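Local coordinates for protein putative carbohydrate-active enzyme (Uncultured organism, PDB 5WH8) that probably hydrolyses O-glycosidic bonds of cellulose, this chain being the family 5 glycoside hydrolase (cellulase) domain of a longer multi-modular protein, at residues A[22-34]-A[303-316]. Residues are numbered along the deposited sequence; the frame is centred on the assembly and turned at random.
Sequences VSECGKPVQLRGM and IKRKLSQPKSYESC. With EDO (1,2-ethanediol), chain I.
Arg32, on the first strand of the eight-stranded TIM barrel, reaches into the chain that leaves helix 298-307; residues 303-316 run back antiparallel along the lead-in to strand 32-36, from Arg32 opposite Leu307 to Cys25 opposite Cys316. The densely packed part lies at the Arg32 end. Leu307 CD2 sits 3.6 Å from Arg32 CB, and Met34 SD meets Ile303 CG2 at 3.8 Å; Trp268 and Asn270 of the last strand line the same layer. With its chain bent at chi3 (-58°), Arg32 presents two nitrogens to successive carbonyls: NH1 donates to Pro310 O at 2.9 Å, with the acceptor in the guanidinium plane, while NH2 donates to Gln309 O, which is tilted from that plane; both donors stand above the carbonyl planes they meet. These two grips should fix the rotation of the group, while water 4 and Lys306 O occupy opposite faces.

Midway, Gln30 is held through both backbone and side chain: its N donates to Ser312 O (162°, nearly straight), and its OE1 accepts from Ser312 OG at 2.7 Å. The amide's other end, NE2, is bonded to Ile266 O and Asp262. Tyr313 turns its ring edge to Gln30 O, and its OH bonds to Asp61.

Toward the chain's C-terminal end the contact loosens and becomes wetter, water 3 linking Pro28 O to Glu314 N. An extended Lys27 salt-bridges exposed Glu314, NZ meeting OE1 on its anti side, and also donates to Ser315 O. Beyond it, the disulfide ties the type I turn 23-26 to the tail, Cys25 SG lying 2.1 Å from Cys316 SG with chi3 of -82°.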
ATOM      1  N   VAL A  22       3.160  -3.631 -14.846  1.00 10.83           N
ATOM      2  CA  VAL A  22       2.636  -3.177 -16.139  1.00 11.53           C
ATOM      3  C   VAL A  22       1.106  -3.164 -16.189  1.00 12.08           C
ATOM      4  O   VAL A  22       0.444  -3.851 -15.418  1.00 12.67           O
ATOM      5  CB  VAL A  22       3.163  -4.073 -17.297  1.00 14.24           C
ATOM      6  CG1 VAL A  22       4.662  -3.964 -17.413  1.00 15.48           C
ATOM      7  CG2 VAL A  22       2.762  -5.523 -17.124  1.00 14.78           C
ATOM      8  N   SER A  23       0.558  -2.367 -17.109  1.00 11.97           N
ATOM      9  CA  SER A  23      -0.878  -2.278 -17.314  1.00 11.45           C
ATOM     10  C   SER A  23      -1.428  -3.476 -18.101  1.00 12.84           C
ATOM     11  O   SER A  23      -0.689  -4.376 -18.517  1.00 14.93           O
ATOM     12  CB  SER A  23      -1.195  -1.001 -18.061  1.00 11.04           C
ATOM     13  OG  SER A  23      -0.670  -1.116 -19.375  1.00 14.58           O
ATOM     14  N   GLU A  24      -2.738  -3.465 -18.305  1.00 15.89           N
ATOM     15  CA  GLU A  24      -3.421  -4.537 -19.014  1.00 15.82           C
ATOM     16  C   GLU A  24      -2.978  -4.590 -20.481  1.00 17.38           C
ATOM     17  O   GLU A  24      -3.139  -5.627 -21.134  1.00 21.39           O
ATOM     18  CB  GLU A  24      -4.938  -4.356 -18.879  1.00 13.51           C
ATOM     19  CG  GLU A  24      -5.755  -5.551 -19.379  1.00 19.20           C
ATOM     20  CD  GLU A  24      -7.232  -5.507 -18.985  1.00 21.73           C
ATOM     21  OE1 GLU A  24      -7.603  -4.995 -17.901  1.00 15.67           O
ATOM     22  OE2 GLU A  24      -8.051  -6.006 -19.797  1.00 23.57           O
ATOM     23  N   CYS A  25      -2.401  -3.496 -20.988  1.00 15.34           N
ATOM     24  CA  CYS A  25      -1.847  -3.470 -22.347  1.00 14.96           C
ATOM     25  C   CYS A  25      -0.314  -3.584 -22.347  1.00 19.55           C
ATOM     26  O   CYS A  25       0.347  -3.314 -23.355  1.00 23.88           O
ATOM     27  CB  CYS A  25      -2.302  -2.213 -23.088  1.00 19.41           C
ATOM     28  SG  CYS A  25      -1.887  -0.624 -22.324  1.00 23.33           S
ATOM     29  N   GLY A  26       0.261  -3.986 -21.216  1.00 15.64           N
ATOM     30  CA  GLY A  26       1.682  -4.297 -21.151  1.00 16.16           C
ATOM     31  C   GLY A  26       2.661  -3.135 -21.034  1.00 16.48           C
ATOM     32  O   GLY A  26       3.862  -3.331 -21.209  1.00 19.86           O
ATOM     33  N   LYS A  27       2.165  -1.946 -20.713  1.00 15.27           N
ATOM     34  CA  LYS A  27       3.008  -0.752 -20.579  1.00 12.24           C
ATOM     35  C   LYS A  27       3.421  -0.551 -19.117  1.00 14.69           C
ATOM     36  O   LYS A  27       2.605  -0.772 -18.225  1.00 13.47           O
ATOM     37  CB  LYS A  27       2.269   0.490 -21.072  1.00 14.81           C
ATOM     38  CG  LYS A  27       1.782   0.438 -22.528  1.00 19.10           C
ATOM     39  CD  LYS A  27       0.955   1.683 -22.844  1.00 22.11           C
ATOM     40  CE  LYS A  27       0.533   1.734 -24.298  1.00 30.69           C
ATOM     41  NZ  LYS A  27      -0.288   2.950 -24.555  1.00 27.50           N
ATOM     42  N   PRO A  28       4.672  -0.131 -18.859  1.00 14.98           N
ATOM     43  CA  PRO A  28       5.097   0.158 -17.474  1.00 12.20           C
ATOM     44  C   PRO A  28       4.222   1.221 -16.808  1.00 12.07           C
ATOM     45  O   PRO A  28       3.882   2.221 -17.457  1.00 13.28           O
ATOM     46  CB  PRO A  28       6.530   0.672 -17.639  1.00 14.45           C
ATOM     47  CG  PRO A  28       6.981   0.107 -18.949  1.00 22.65           C
ATOM     48  CD  PRO A  28       5.759   0.133 -19.823  1.00 17.14           C
ATOM     49  N   VAL A  29       3.884   1.004 -15.535  1.00 11.72           N
ATOM     50  CA  VAL A  29       3.029   1.915 -14.758  1.00 10.22           C
ATOM     51  C   VAL A  29       3.712   2.237 -13.447  1.00 13.36           C
ATOM     52  O   VAL A  29       4.227   1.326 -12.810  1.00 14.06           O
ATOM     53  CB  VAL A  29       1.635   1.272 -14.456  1.00 13.42           C
ATOM     54  CG1 VAL A  29       0.810   2.100 -13.457  1.00 18.00           C
ATOM     55  CG2 VAL A  29       0.835   1.082 -15.730  1.00 20.29           C
ATOM     56  N   GLN A  30       3.707   3.516 -13.065  1.00 12.44           N
ATOM     57  CA  GLN A  30       4.084   3.973 -11.717  1.00 11.67           C
ATOM     58  C   GLN A  30       2.850   4.654 -11.108  1.00 11.75           C
ATOM     59  O   GLN A  30       2.382   5.665 -11.638  1.00 10.81           O
ATOM     60  CB  GLN A  30       5.270   4.950 -11.764  1.00 12.14           C
ATOM     61  CG  GLN A  30       5.593   5.557 -10.387  1.00 12.20           C
ATOM     62  CD  GLN A  30       6.571   6.701 -10.422  1.00 14.01           C
ATOM     63  OE1 GLN A  30       6.553   7.535 -11.329  1.00 18.31           O
ATOM     64  NE2 GLN A  30       7.427   6.765  -9.412  1.00 11.65           N
ATOM     65  N   LEU A  31       2.345   4.110 -10.002  1.00 10.13           N
ATOM     66  CA  LEU A  31       1.192   4.672  -9.278  1.00  8.32           C
ATOM     67  C   LEU A  31       1.677   5.487  -8.088  1.00  8.25           C
ATOM     68  O   LEU A  31       2.698   5.163  -7.505  1.00 10.46           O
ATOM     69  CB  LEU A  31       0.272   3.565  -8.773  1.00  9.96           C
ATOM     70  CG  LEU A  31      -0.284   2.564  -9.797  1.00 11.44           C
ATOM     71  CD1 LEU A  31      -1.052   1.443  -9.095  1.00 16.05           C
ATOM     72  CD2 LEU A  31      -1.151   3.287 -10.879  1.00 12.93           C
ATOM     73  N   ARG A  32       0.916   6.528  -7.738  1.00  8.35           N
ATOM     74  CA  ARG A  32       1.218   7.403  -6.612  1.00  6.92           C
ATOM     75  C   ARG A  32      -0.036   7.596  -5.772  1.00  9.09           C
ATOM     76  O   ARG A  32      -1.090   7.924  -6.317  1.00 10.70           O
ATOM     77  CB  ARG A  32       1.735   8.769  -7.103  1.00 10.72           C
ATOM     78  CG  ARG A  32       2.869   8.645  -8.143  1.00 10.88           C
ATOM     79  CD  ARG A  32       3.278  10.018  -8.726  1.00 13.01           C
ATOM     80  NE  ARG A  32       2.136  10.672  -9.350  1.00 13.97           N
ATOM     81  CZ  ARG A  32       2.163  11.381 -10.481  1.00 15.76           C
ATOM     82  NH1 ARG A  32       3.298  11.573 -11.161  1.00 14.01           N
ATOM     83  NH2 ARG A  32       1.038  11.914 -10.926  1.00 14.53           N
ATOM     84  N   GLY A  33       0.045   7.401  -4.457  1.00  7.84           N
ATOM     85  CA  GLY A  33      -1.140   7.643  -3.651  1.00  9.14           C
ATOM     86  C   GLY A  33      -0.894   7.775  -2.155  1.00  8.12           C
ATOM     87  O   GLY A  33       0.215   8.121  -1.702  1.00  7.65           O
ATOM     88  N   MET A  34      -1.942   7.467  -1.383  1.00  8.15           N
ATOM     89  CA  MET A  34      -1.976   7.695   0.068  1.00  8.74           C
ATOM     90  C   MET A  34      -2.391   6.445   0.818  1.00  7.58           C
ATOM     91  O   MET A  34      -3.175   5.638   0.319  1.00  7.95           O
ATOM     92  CB  MET A  34      -2.961   8.809   0.437  1.00  9.44           C
ATOM     93  CG  MET A  34      -2.610  10.185  -0.091  1.00  8.88           C
ATOM     94  SD  MET A  34      -1.070  10.857   0.595  1.00 10.34           S
ATOM     95  CE  MET A  34      -1.429  10.980   2.357  1.00 11.79           C
ATOM     96  N   ILE A 303       3.335  16.484  -0.378  1.00 10.58           N
ATOM     97  CA  ILE A 303       2.881  15.281  -1.073  1.00  9.88           C
ATOM     98  C   ILE A 303       1.810  15.581  -2.127  1.00 10.58           C
ATOM     99  O   ILE A 303       1.874  15.067  -3.239  1.00 11.06           O
ATOM    100  CB  ILE A 303       2.364  14.224  -0.029  1.00  8.78           C
ATOM    101  CG1 ILE A 303       3.500  13.810   0.912  1.00 11.87           C
ATOM    102  CG2 ILE A 303       1.704  13.023  -0.736  1.00 11.65           C
ATOM    103  CD1 ILE A 303       4.646  13.022   0.239  1.00 13.34           C
ATOM    104  N   LYS A 304       0.840  16.430  -1.807  1.00 10.03           N
ATOM    105  CA  LYS A 304      -0.166  16.823  -2.778  1.00 10.66           C
ATOM    106  C   LYS A 304       0.464  17.482  -4.005  1.00 10.87           C
ATOM    107  O   LYS A 304       0.024  17.259  -5.137  1.00 12.59           O
ATOM    108  CB  LYS A 304      -1.184  17.774  -2.114  1.00 14.36           C
ATOM    109  CG  LYS A 304      -2.406  18.025  -2.933  1.00 15.65           C
ATOM    110  CD  LYS A 304      -3.481  18.781  -2.133  1.00 15.45           C
ATOM    111  CE  LYS A 304      -4.461  19.337  -3.106  1.00 16.34           C
ATOM    112  NZ  LYS A 304      -5.528  20.085  -2.423  1.00 12.10           N
ATOM    113  N   ARG A 305       1.519  18.264  -3.790  1.00 10.49           N
ATOM    114  CA  ARG A 305       2.249  18.851  -4.907  1.00 13.88           C
ATOM    115  C   ARG A 305       2.948  17.776  -5.767  1.00 13.58           C
ATOM    116  O   ARG A 305       2.911  17.860  -7.004  1.00 15.21           O
ATOM    117  CB  ARG A 305       3.256  19.875  -4.384  1.00 15.49           C
ATOM    118  CG  ARG A 305       3.905  20.708  -5.455  1.00 18.72           C
ATOM    119  CD  ARG A 305       4.393  22.032  -4.888  1.00 27.06           C
ATOM    120  NE  ARG A 305       5.046  22.807  -5.931  1.00 37.45           N
ATOM    121  CZ  ARG A 305       5.530  24.032  -5.770  1.00 45.88           C
ATOM    122  NH1 ARG A 305       5.440  24.643  -4.592  1.00 38.29           N
ATOM    123  NH2 ARG A 305       6.105  24.644  -6.797  1.00 40.47           N
ATOM    124  N   LYS A 306       3.547  16.751  -5.143  1.00 10.69           N
ATOM    125  CA  LYS A 306       4.137  15.640  -5.923  1.00 11.78           C
ATOM    126  C   LYS A 306       3.066  14.862  -6.717  1.00 13.45           C
ATOM    127  O   LYS A 306       3.281  14.446  -7.860  1.00 14.75           O
ATOM    128  CB  LYS A 306       4.884  14.657  -5.023  1.00 10.03           C
ATOM    129  CG  LYS A 306       6.123  15.203  -4.295  1.00 12.30           C
ATOM    130  CD  LYS A 306       7.209  15.659  -5.277  1.00 16.74           C
ATOM    131  CE  LYS A 306       8.444  16.178  -4.520  1.00 18.76           C
ATOM    132  NZ  LYS A 306       9.297  17.024  -5.359  1.00 24.35           N
ATOM    133  N   LEU A 307       1.912  14.649  -6.100  1.00 11.61           N
ATOM    134  CA  LEU A 307       0.795  13.969  -6.751  1.00 10.30           C
ATOM    135  C   LEU A 307       0.219  14.731  -7.945  1.00 16.02           C
ATOM    136  O   LEU A 307      -0.433  14.126  -8.809  1.00 18.31           O
ATOM    137  CB  LEU A 307      -0.316  13.727  -5.732  1.00 11.03           C
ATOM    138  CG  LEU A 307      -0.058  12.691  -4.651  1.00  8.81           C
ATOM    139  CD1 LEU A 307      -1.053  12.814  -3.494  1.00 12.25           C
ATOM    140  CD2 LEU A 307      -0.102  11.259  -5.216  1.00 12.95           C
ATOM    141  N   SER A 308       0.445  16.042  -8.001  1.00 15.08           N
ATOM    142  CA  SER A 308      -0.132  16.881  -9.042  1.00 17.41           C
ATOM    143  C   SER A 308       0.677  16.848 -10.328  1.00 17.39           C
ATOM    144  O   SER A 308       0.278  17.441 -11.321  1.00 18.79           O
ATOM    145  CB  SER A 308      -0.260  18.326  -8.557  1.00 18.35           C
ATOM    146  OG  SER A 308       0.985  19.011  -8.649  1.00 24.55           O
ATOM    147  N   GLN A 309       1.820  16.164 -10.316  1.00 14.88           N
ATOM    148  CA  GLN A 309       2.644  16.049 -11.524  1.00 18.91           C
ATOM    149  C   GLN A 309       1.925  15.204 -12.579  1.00 19.34           C
ATOM    150  O   GLN A 309       0.982  14.467 -12.272  1.00 16.20           O
ATOM    151  CB  GLN A 309       4.007  15.429 -11.197  1.00 15.11           C
ATOM    152  CG  GLN A 309       4.823  16.200 -10.158  1.00 17.62           C
ATOM    153  CD  GLN A 309       4.951  17.687 -10.452  1.00 34.98           C
ATOM    154  OE1 GLN A 309       5.326  18.097 -11.547  1.00 32.82           O
ATOM    155  NE2 GLN A 309       4.646  18.506  -9.454  1.00 44.86           N
ATOM    156  N   PRO A 310       2.349  15.326 -13.843  1.00 19.17           N
ATOM    157  CA  PRO A 310       1.770  14.466 -14.886  1.00 18.48           C
ATOM    158  C   PRO A 310       1.801  12.984 -14.504  1.00 15.85           C
ATOM    159  O   PRO A 310       2.760  12.523 -13.879  1.00 15.32           O
ATOM    160  CB  PRO A 310       2.665  14.735 -16.096  1.00 18.03           C
ATOM    161  CG  PRO A 310       3.178  16.114 -15.871  1.00 21.63           C
ATOM    162  CD  PRO A 310       3.343  16.266 -14.392  1.00 24.13           C
ATOM    163  N   LYS A 311       0.749  12.264 -14.871  1.00 16.27           N
ATOM    164  CA  LYS A 311       0.670  10.829 -14.599  1.00 14.48           C
ATOM    165  C   LYS A 311       1.869  10.086 -15.145  1.00 16.93           C
ATOM    166  O   LYS A 311       2.339  10.345 -16.264  1.00 16.03           O
ATOM    167  CB  LYS A 311      -0.600  10.227 -15.192  1.00 14.72           C
ATOM    168  CG  LYS A 311      -1.912  10.748 -14.640  1.00 16.34           C
ATOM    169  CD  LYS A 311      -2.032  10.526 -13.131  1.00 14.83           C
ATOM    170  CE  LYS A 311      -3.424  10.830 -12.637  1.00 17.02           C
ATOM    171  NZ  LYS A 311      -3.535  10.745 -11.162  1.00 18.83           N
ATOM    172  N   SER A 312       2.338   9.129 -14.354  1.00 10.98           N
ATOM    173  CA  SER A 312       3.481   8.303 -14.703  1.00 11.42           C
ATOM    174  C   SER A 312       3.009   6.977 -15.330  1.00 14.08           C
ATOM    175  O   SER A 312       3.429   5.868 -14.961  1.00 12.88           O
ATOM    176  CB  SER A 312       4.344   8.055 -13.475  1.00 14.68           C
ATOM    177  OG  SER A 312       5.625   7.613 -13.845  1.00 17.01           O
ATOM    178  N   TYR A 313       2.112   7.129 -16.295  1.00 13.47           N
ATOM    179  CA  TYR A 313       1.647   6.032 -17.121  1.00 14.72           C
ATOM    180  C   TYR A 313       1.029   6.611 -18.374  1.00 14.97           C
ATOM    181  O   TYR A 313       0.726   7.809 -18.442  1.00 14.38           O
ATOM    182  CB  TYR A 313       0.642   5.145 -16.379  1.00 15.26           C
ATOM    183  CG  TYR A 313      -0.473   5.836 -15.616  1.00 13.97           C
ATOM    184  CD1 TYR A 313      -1.626   6.295 -16.253  1.00 14.50           C
ATOM    185  CD2 TYR A 313      -0.386   5.986 -14.244  1.00 15.99           C
ATOM    186  CE1 TYR A 313      -2.665   6.888 -15.535  1.00 14.68           C
ATOM    187  CE2 TYR A 313      -1.403   6.584 -13.522  1.00 16.33           C
ATOM    188  CZ  TYR A 313      -2.533   7.032 -14.156  1.00 12.94           C
ATOM    189  OH  TYR A 313      -3.562   7.628 -13.425  1.00 17.20           O
ATOM    190  N   GLU A 314       0.859   5.748 -19.372  1.00 17.28           N
ATOM    191  CA  GLU A 314       0.197   6.109 -20.612  1.00 15.00           C
ATOM    192  C   GLU A 314      -1.036   5.230 -20.766  1.00 16.65           C
ATOM    193  O   GLU A 314      -0.979   4.021 -20.575  1.00 19.13           O
ATOM    194  CB  GLU A 314       1.157   5.936 -21.801  1.00 19.71           C
ATOM    195  CG  GLU A 314       0.548   6.205 -23.162  1.00 41.78           C
ATOM    196  CD  GLU A 314       1.521   5.895 -24.285  1.00 43.86           C
ATOM    197  OE1 GLU A 314       1.256   4.959 -25.065  1.00 39.02           O
ATOM    198  OE2 GLU A 314       2.561   6.583 -24.377  1.00 62.24           O
ATOM    199  N   SER A 315      -2.162   5.841 -21.093  1.00 16.30           N
ATOM    200  CA  SER A 315      -3.410   5.107 -21.186  1.00 13.33           C
ATOM    201  C   SER A 315      -3.329   3.941 -22.169  1.00 16.21           C
ATOM    202  O   SER A 315      -2.613   4.012 -23.175  1.00 16.66           O
ATOM    203  CB  SER A 315      -4.528   6.053 -21.620  1.00 18.60           C
ATOM    204  OG  SER A 315      -5.764   5.372 -21.714  1.00 17.90           O
ATOM    205  N   CYS A 316      -4.070   2.876 -21.883  1.00 14.97           N
ATOM    206  CA  CYS A 316      -4.175   1.763 -22.821  1.00 16.36           C
ATOM    207  C   CYS A 316      -5.024   2.110 -24.032  1.00 23.08           C
ATOM    208  O   CYS A 316      -5.026   1.389 -25.024  1.00 23.37           O
ATOM    209  CB  CYS A 316      -4.744   0.546 -22.115  1.00 17.29           C
ATOM    210  SG  CYS A 316      -3.474  -0.181 -21.057  1.00 23.39           S
TER
HETATM  211  C1  EDO I 408      12.048  15.402  -6.752  1.00 33.01           C
HETATM  212  O1  EDO I 408      12.132  16.828  -6.920  1.00 37.63           O
HETATM  213  C2  EDO I 408      10.691  14.756  -7.084  1.00 22.39           C
HETATM  214  O2  EDO I 408       9.897  15.417  -8.093  1.00 39.66           O
HETATM  215  O   HOH W   1      -0.849   1.758 -19.229  1.00 16.79           O
HETATM  216  O   HOH W   2      -2.142   1.974 -26.877  1.00 38.06           O
HETATM  217  O   HOH W   3       1.691   3.083 -18.905  1.00 18.69           O
HETATM  218  O   HOH W   4       1.227   8.193 -11.713  1.00 13.15           O
HETATM  219  O   HOH W   5      -0.844  10.525  -9.095  1.00 12.93           O